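Local coordinates for Lpg2148(MvcA) (Legionella pneumophila subsp. pneumophila str. Philadelphia 1, PDB 6K11), which probably acts as a secreted effector that reverses the ubiquitination of the host ubiquitin-conjugating enzyme UBE2N, as a deubiquitinase related to deamidases, at residues P132-F143 and N151-F162. Numbering follows the deposited sequence.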
loop_
_atom_site.group_PDB
_atom_site.type_symbol
_atom_site.label_atom_id
_atom_site.label_comp_id
_atom_site.label_asym_id
_atom_site.label_seq_id
_atom_site.Cartn_x
_atom_site.Cartn_y
_atom_site.Cartn_z
ATOM N N PRO A 132 -8.434 -5.705 16.436
ATOM C CA PRO A 132 -9.704 -6.428 16.298
ATOM C C PRO A 132 -10.797 -5.736 17.093
ATOM O O PRO A 132 -10.541 -5.079 18.100
ATOM C CB PRO A 132 -9.395 -7.817 16.870
ATOM C CG PRO A 132 -8.282 -7.566 17.854
ATOM C CD PRO A 132 -7.441 -6.478 17.211
ATOM N N ILE A 133 -12.034 -5.871 16.618
ATOM C CA ILE A 133 -13.166 -5.223 17.265
ATOM C C ILE A 133 -14.284 -6.193 17.601
ATOM O O ILE A 133 -15.279 -5.782 18.203
ATOM C CB ILE A 133 -13.730 -4.058 16.423
ATOM C CG1 ILE A 133 -14.165 -4.548 15.042
ATOM C CG2 ILE A 133 -12.725 -2.906 16.319
ATOM C CD1 ILE A 133 -15.253 -3.661 14.380
ATOM N N VAL A 134 -14.182 -7.463 17.204
ATOM C CA VAL A 134 -15.216 -8.422 17.570
ATOM C C VAL A 134 -14.598 -9.693 18.138
ATOM O O VAL A 134 -13.457 -10.066 17.838
ATOM C CB VAL A 134 -16.178 -8.779 16.407
ATOM C CG1 VAL A 134 -16.899 -7.525 15.850
ATOM C CG2 VAL A 134 -15.472 -9.546 15.318
ATOM N N LEU A 135 -15.391 -10.355 18.974
ATOM C CA LEU A 135 -15.136 -11.690 19.485
ATOM C C LEU A 135 -16.106 -12.641 18.796
ATOM O O LEU A 135 -17.285 -12.308 18.622
ATOM C CB LEU A 135 -15.334 -11.727 21.009
ATOM C CG LEU A 135 -15.611 -13.080 21.651
ATOM C CD1 LEU A 135 -14.362 -13.953 21.582
ATOM C CD2 LEU A 135 -16.078 -12.907 23.092
ATOM N N VAL A 136 -15.616 -13.804 18.377
ATOM C CA VAL A 136 -16.451 -14.815 17.729
ATOM C C VAL A 136 -16.409 -16.081 18.567
ATOM O O VAL A 136 -15.335 -16.659 18.777
ATOM C CB VAL A 136 -16.003 -15.117 16.289
ATOM C CG1 VAL A 136 -16.841 -16.252 15.701
ATOM C CG2 VAL A 136 -16.066 -13.852 15.404
ATOM N N LYS A 137 -17.576 -16.526 19.022
ATOM C CA LYS A 137 -17.708 -17.800 19.711
ATOM C C LYS A 137 -18.014 -18.880 18.679
ATOM O O LYS A 137 -18.972 -18.753 17.910
ATOM C CB LYS A 137 -18.813 -17.723 20.762
ATOM C CG LYS A 137 -18.954 -18.951 21.587
ATOM C CD LYS A 137 -20.037 -18.740 22.628
ATOM C CE LYS A 137 -20.744 -20.040 22.945
ATOM N NZ LYS A 137 -21.774 -19.831 23.999
ATOM N N THR A 138 -17.195 -19.926 18.649
ATOM C CA THR A 138 -17.372 -20.991 17.673
ATOM C C THR A 138 -16.978 -22.333 18.268
ATOM O O THR A 138 -15.995 -22.439 19.010
ATOM C CB THR A 138 -16.555 -20.740 16.397
ATOM O OG1 THR A 138 -16.623 -21.900 15.551
ATOM C CG2 THR A 138 -15.098 -20.429 16.739
ATOM N N LYS A 139 -17.759 -23.356 17.939
ATOM C CA LYS A 139 -17.404 -24.714 18.308
ATOM C C LYS A 139 -16.109 -25.121 17.617
ATOM O O LYS A 139 -15.802 -24.675 16.507
ATOM C CB LYS A 139 -18.528 -25.679 17.926
ATOM C CG LYS A 139 -19.766 -25.579 18.822
ATOM C CD LYS A 139 -20.691 -26.783 18.638
ATOM C CE LYS A 139 -21.842 -26.778 19.650
ATOM N NZ LYS A 139 -21.398 -26.537 21.059
ATOM N N ASN A 140 -15.341 -25.974 18.298
ATOM C CA ASN A 140 -14.100 -26.473 17.720
ATOM C C ASN A 140 -14.342 -27.150 16.377
ATOM O O ASN A 140 -13.531 -27.010 15.455
ATOM C CB ASN A 140 -13.429 -27.438 18.698
ATOM C CG ASN A 140 -11.953 -27.592 18.439
ATOM O OD1 ASN A 140 -11.523 -27.757 17.297
ATOM N ND2 ASN A 140 -11.157 -27.525 19.501
ATOM N N GLU A 141 -15.471 -27.849 16.236
ATOM C CA GLU A 141 -15.750 -28.595 15.011
ATOM C C GLU A 141 -15.790 -27.699 13.776
ATOM O O GLU A 141 -15.462 -28.158 12.675
ATOM C CB GLU A 141 -17.069 -29.348 15.174
ATOM C CG GLU A 141 -17.249 -29.896 16.588
ATOM C CD GLU A 141 -18.707 -30.095 16.962
ATOM O OE1 GLU A 141 -19.069 -29.811 18.132
ATOM O OE2 GLU A 141 -19.487 -30.539 16.096
ATOM N N ASN A 142 -16.178 -26.429 13.929
ATOM C CA ASN A 142 -16.389 -25.537 12.793
ATOM C C ASN A 142 -15.312 -24.469 12.651
ATOM O O ASN A 142 -15.517 -23.496 11.916
ATOM C CB ASN A 142 -17.756 -24.865 12.900
ATOM C CG ASN A 142 -18.873 -25.858 13.102
ATOM O OD1 ASN A 142 -19.718 -25.693 13.986
ATOM N ND2 ASN A 142 -18.881 -26.908 12.290
ATOM N N PHE A 143 -14.173 -24.615 13.328
ATOM C CA PHE A 143 -13.118 -23.607 13.312
ATOM C C PHE A 143 -11.949 -24.135 12.492
ATOM O O PHE A 143 -11.291 -25.104 12.886
ATOM C CB PHE A 143 -12.667 -23.238 14.724
ATOM C CG PHE A 143 -11.570 -22.205 14.753
ATOM C CD1 PHE A 143 -11.842 -20.876 14.458
ATOM C CD2 PHE A 143 -10.265 -22.568 15.057
ATOM C CE1 PHE A 143 -10.838 -19.919 14.473
ATOM C CE2 PHE A 143 -9.251 -21.616 15.075
ATOM C CZ PHE A 143 -9.535 -20.290 14.783
ATOM N N ASN A 151 -8.236 -10.978 11.827
ATOM C CA ASN A 151 -8.346 -9.818 12.726
ATOM C C ASN A 151 -9.594 -9.904 13.605
ATOM O O ASN A 151 -10.337 -8.930 13.772
ATOM C CB ASN A 151 -8.295 -8.486 11.973
ATOM C CG ASN A 151 -7.811 -7.339 12.865
ATOM O OD1 ASN A 151 -7.104 -7.563 13.858
ATOM N ND2 ASN A 151 -8.184 -6.108 12.514
ATOM N N LYS A 152 -9.803 -11.083 14.190
ATOM C CA LYS A 152 -10.863 -11.311 15.158
ATOM C C LYS A 152 -10.312 -12.171 16.290
ATOM O O LYS A 152 -9.335 -12.908 16.110
ATOM C CB LYS A 152 -12.079 -12.011 14.526
ATOM C CG LYS A 152 -12.800 -11.194 13.447
ATOM C CD LYS A 152 -13.979 -11.976 12.874
ATOM C CE LYS A 152 -14.812 -11.117 11.914
ATOM N NZ LYS A 152 -15.990 -11.861 11.361
ATOM N N ILE A 153 -10.931 -12.059 17.461
ATOM C CA ILE A 153 -10.668 -12.987 18.560
ATOM C C ILE A 153 -11.680 -14.116 18.482
ATOM O O ILE A 153 -12.869 -13.873 18.251
ATOM C CB ILE A 153 -10.734 -12.264 19.915
ATOM C CG1 ILE A 153 -9.572 -11.283 20.042
ATOM C CG2 ILE A 153 -10.732 -13.288 21.059
ATOM C CD1 ILE A 153 -9.666 -10.374 21.243
ATOM N N TYR A 154 -11.211 -15.354 18.656
ATOM C CA TYR A 154 -12.044 -16.547 18.548
ATOM C C TYR A 154 -12.051 -17.300 19.872
ATOM O O TYR A 154 -10.990 -17.643 20.402
ATOM C CB TYR A 154 -11.546 -17.464 17.424
ATOM C CG TYR A 154 -11.830 -16.889 16.050
ATOM C CD1 TYR A 154 -13.030 -17.155 15.401
ATOM C CD2 TYR A 154 -10.918 -16.046 15.423
ATOM C CE1 TYR A 154 -13.316 -16.606 14.149
ATOM C CE2 TYR A 154 -11.189 -15.499 14.175
ATOM C CZ TYR A 154 -12.388 -15.786 13.544
ATOM O OH TYR A 154 -12.659 -15.235 12.305
ATOM N N LEU A 155 -13.244 -17.573 20.396
ATOM C CA LEU A 155 -13.405 -18.333 21.633
ATOM C C LEU A 155 -13.989 -19.699 21.297
ATOM O O LEU A 155 -15.133 -19.803 20.842
ATOM C CB LEU A 155 -14.290 -17.589 22.632
ATOM C CG LEU A 155 -14.712 -18.398 23.870
ATOM C CD1 LEU A 155 -13.484 -18.759 24.735
ATOM C CD2 LEU A 155 -15.730 -17.602 24.677
ATOM N N LEU A 156 -13.201 -20.741 21.530
ATOM C CA LEU A 156 -13.606 -22.123 21.347
ATOM C C LEU A 156 -13.883 -22.742 22.710
ATOM O O LEU A 156 -13.618 -22.133 23.754
ATOM C CB LEU A 156 -12.518 -22.921 20.615
ATOM C CG LEU A 156 -12.305 -22.801 19.106
ATOM C CD1 LEU A 156 -12.183 -21.360 18.645
ATOM C CD2 LEU A 156 -11.059 -23.592 18.718
ATOM N N GLU A 157 -14.405 -23.977 22.691
ATOM C CA GLU A 157 -14.569 -24.726 23.937
ATOM C C GLU A 157 -13.260 -24.812 24.712
ATOM O O GLU A 157 -13.261 -24.777 25.947
ATOM C CB GLU A 157 -15.085 -26.145 23.664
ATOM C CG GLU A 157 -16.478 -26.223 23.083
ATOM C CD GLU A 157 -16.450 -26.536 21.604
ATOM O OE1 GLU A 157 -15.574 -25.977 20.905
ATOM O OE2 GLU A 157 -17.287 -27.343 21.142
ATOM N N ASN A 158 -12.128 -24.942 24.010
ATOM C CA ASN A 158 -10.869 -25.232 24.684
ATOM C C ASN A 158 -9.711 -24.334 24.266
ATOM O O ASN A 158 -8.567 -24.613 24.646
ATOM C CB ASN A 158 -10.472 -26.694 24.471
ATOM C CG ASN A 158 -10.607 -27.142 23.031
ATOM O OD1 ASN A 158 -10.624 -26.330 22.099
ATOM N ND2 ASN A 158 -10.706 -28.457 22.841
ATOM N N LYS A 159 -9.966 -23.270 23.511
ATOM C CA LYS A 159 -8.904 -22.369 23.084
ATOM C C LYS A 159 -9.477 -20.959 22.997
ATOM O O LYS A 159 -10.667 -20.777 22.730
ATOM C CB LYS A 159 -8.309 -22.799 21.733
ATOM C CG LYS A 159 -7.581 -24.156 21.731
ATOM C CD LYS A 159 -6.071 -23.983 21.941
ATOM C CE LYS A 159 -5.306 -25.319 21.922
ATOM N NZ LYS A 159 -6.111 -26.374 21.265
ATOM N N LEU A 160 -8.636 -19.972 23.289
ATOM C CA LEU A 160 -8.932 -18.557 23.078
ATOM C C LEU A 160 -7.823 -18.035 22.176
ATOM O O LEU A 160 -6.658 -17.998 22.589
ATOM C CB LEU A 160 -8.987 -17.787 24.401
ATOM C CG LEU A 160 -9.254 -16.280 24.316
ATOM C CD1 LEU A 160 -10.666 -16.016 23.767
ATOM C CD2 LEU A 160 -9.084 -15.628 25.667
ATOM N N TYR A 161 -8.180 -17.648 20.949
ATOM C CA TYR A 161 -7.225 -17.293 19.910
ATOM C C TYR A 161 -7.425 -15.856 19.445
ATOM O O TYR A 161 -8.534 -15.300 19.519
ATOM C CB TYR A 161 -7.383 -18.196 18.671
ATOM C CG TYR A 161 -6.836 -19.602 18.760
ATOM C CD1 TYR A 161 -5.498 -19.842 19.095
ATOM C CD2 TYR A 161 -7.637 -20.692 18.434
ATOM C CE1 TYR A 161 -4.998 -21.127 19.140
ATOM C CE2 TYR A 161 -7.149 -21.971 18.478
ATOM C CZ TYR A 161 -5.832 -22.187 18.828
ATOM O OH TYR A 161 -5.351 -23.469 18.869
ATOM N N PHE A 162 -6.342 -15.268 18.937
ATOM C CA PHE A 162 -6.407 -14.068 18.120
ATOM C C PHE A 162 -5.758 -14.430 16.795
ATOM O O PHE A 162 -4.648 -14.975 16.780
ATOM C CB PHE A 162 -5.698 -12.877 18.790
ATOM C CG PHE A 162 -5.466 -11.698 17.877
ATOM C CD1 PHE A 162 -6.518 -11.138 17.154
ATOM C CD2 PHE A 162 -4.204 -11.140 17.761
ATOM C CE1 PHE A 162 -6.307 -10.042 16.309
ATOM C CE2 PHE A 162 -3.973 -10.040 16.925
ATOM C CZ PHE A 162 -5.028 -9.489 16.192
HETATM O O HOH W 1 -12.472 -7.555 14.593
#
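Glu157 OE1 accepts the backbone N-H of Asn140 at 2.6 Å (Asn140 N to OE1) through its syn lone pair, in the short 3-10 segment 140-141 that follows strand 134-137. A bend at chi2 (104°) swings the carboxylate of Glu157 back to this amide; Lys139 NZ, 4.2 Å from Glu157 OE2 and beyond salt-bridge range, may partly offset its charge, while Glu141 OE1 nearby would work the other way. Beside it, Asn140 ND2 makes a weak bond to Asn158 OD1. The turn itself is tied at Lys139 O, which Thr138 OG1 and Asn142 N reach from opposite faces of the carbonyl plane. Phe143 thereby returns over strand 152-155: its CE1 sits above one face of the Tyr154 ring, 3.6 Å from Tyr154 CG, with the planes inclined at 50°. Leu156 CD1 covers a face of the Phe143 ring in a CH-pi contact, and Tyr161 completes the aromatic cluster. On the opposite sheet face, Leu135 CD1 meets Ile153 CG2 at 3.7 Å, beneath helix 206-220. Four backbone bonds, from Ile153 N to Val134 O through Thr138 N to Leu155 O, join 134-137 and 152-155, the parallel pair in the mixed sheet of the MvcA insertion domain, which the 152-155/160-163 hairpin continues.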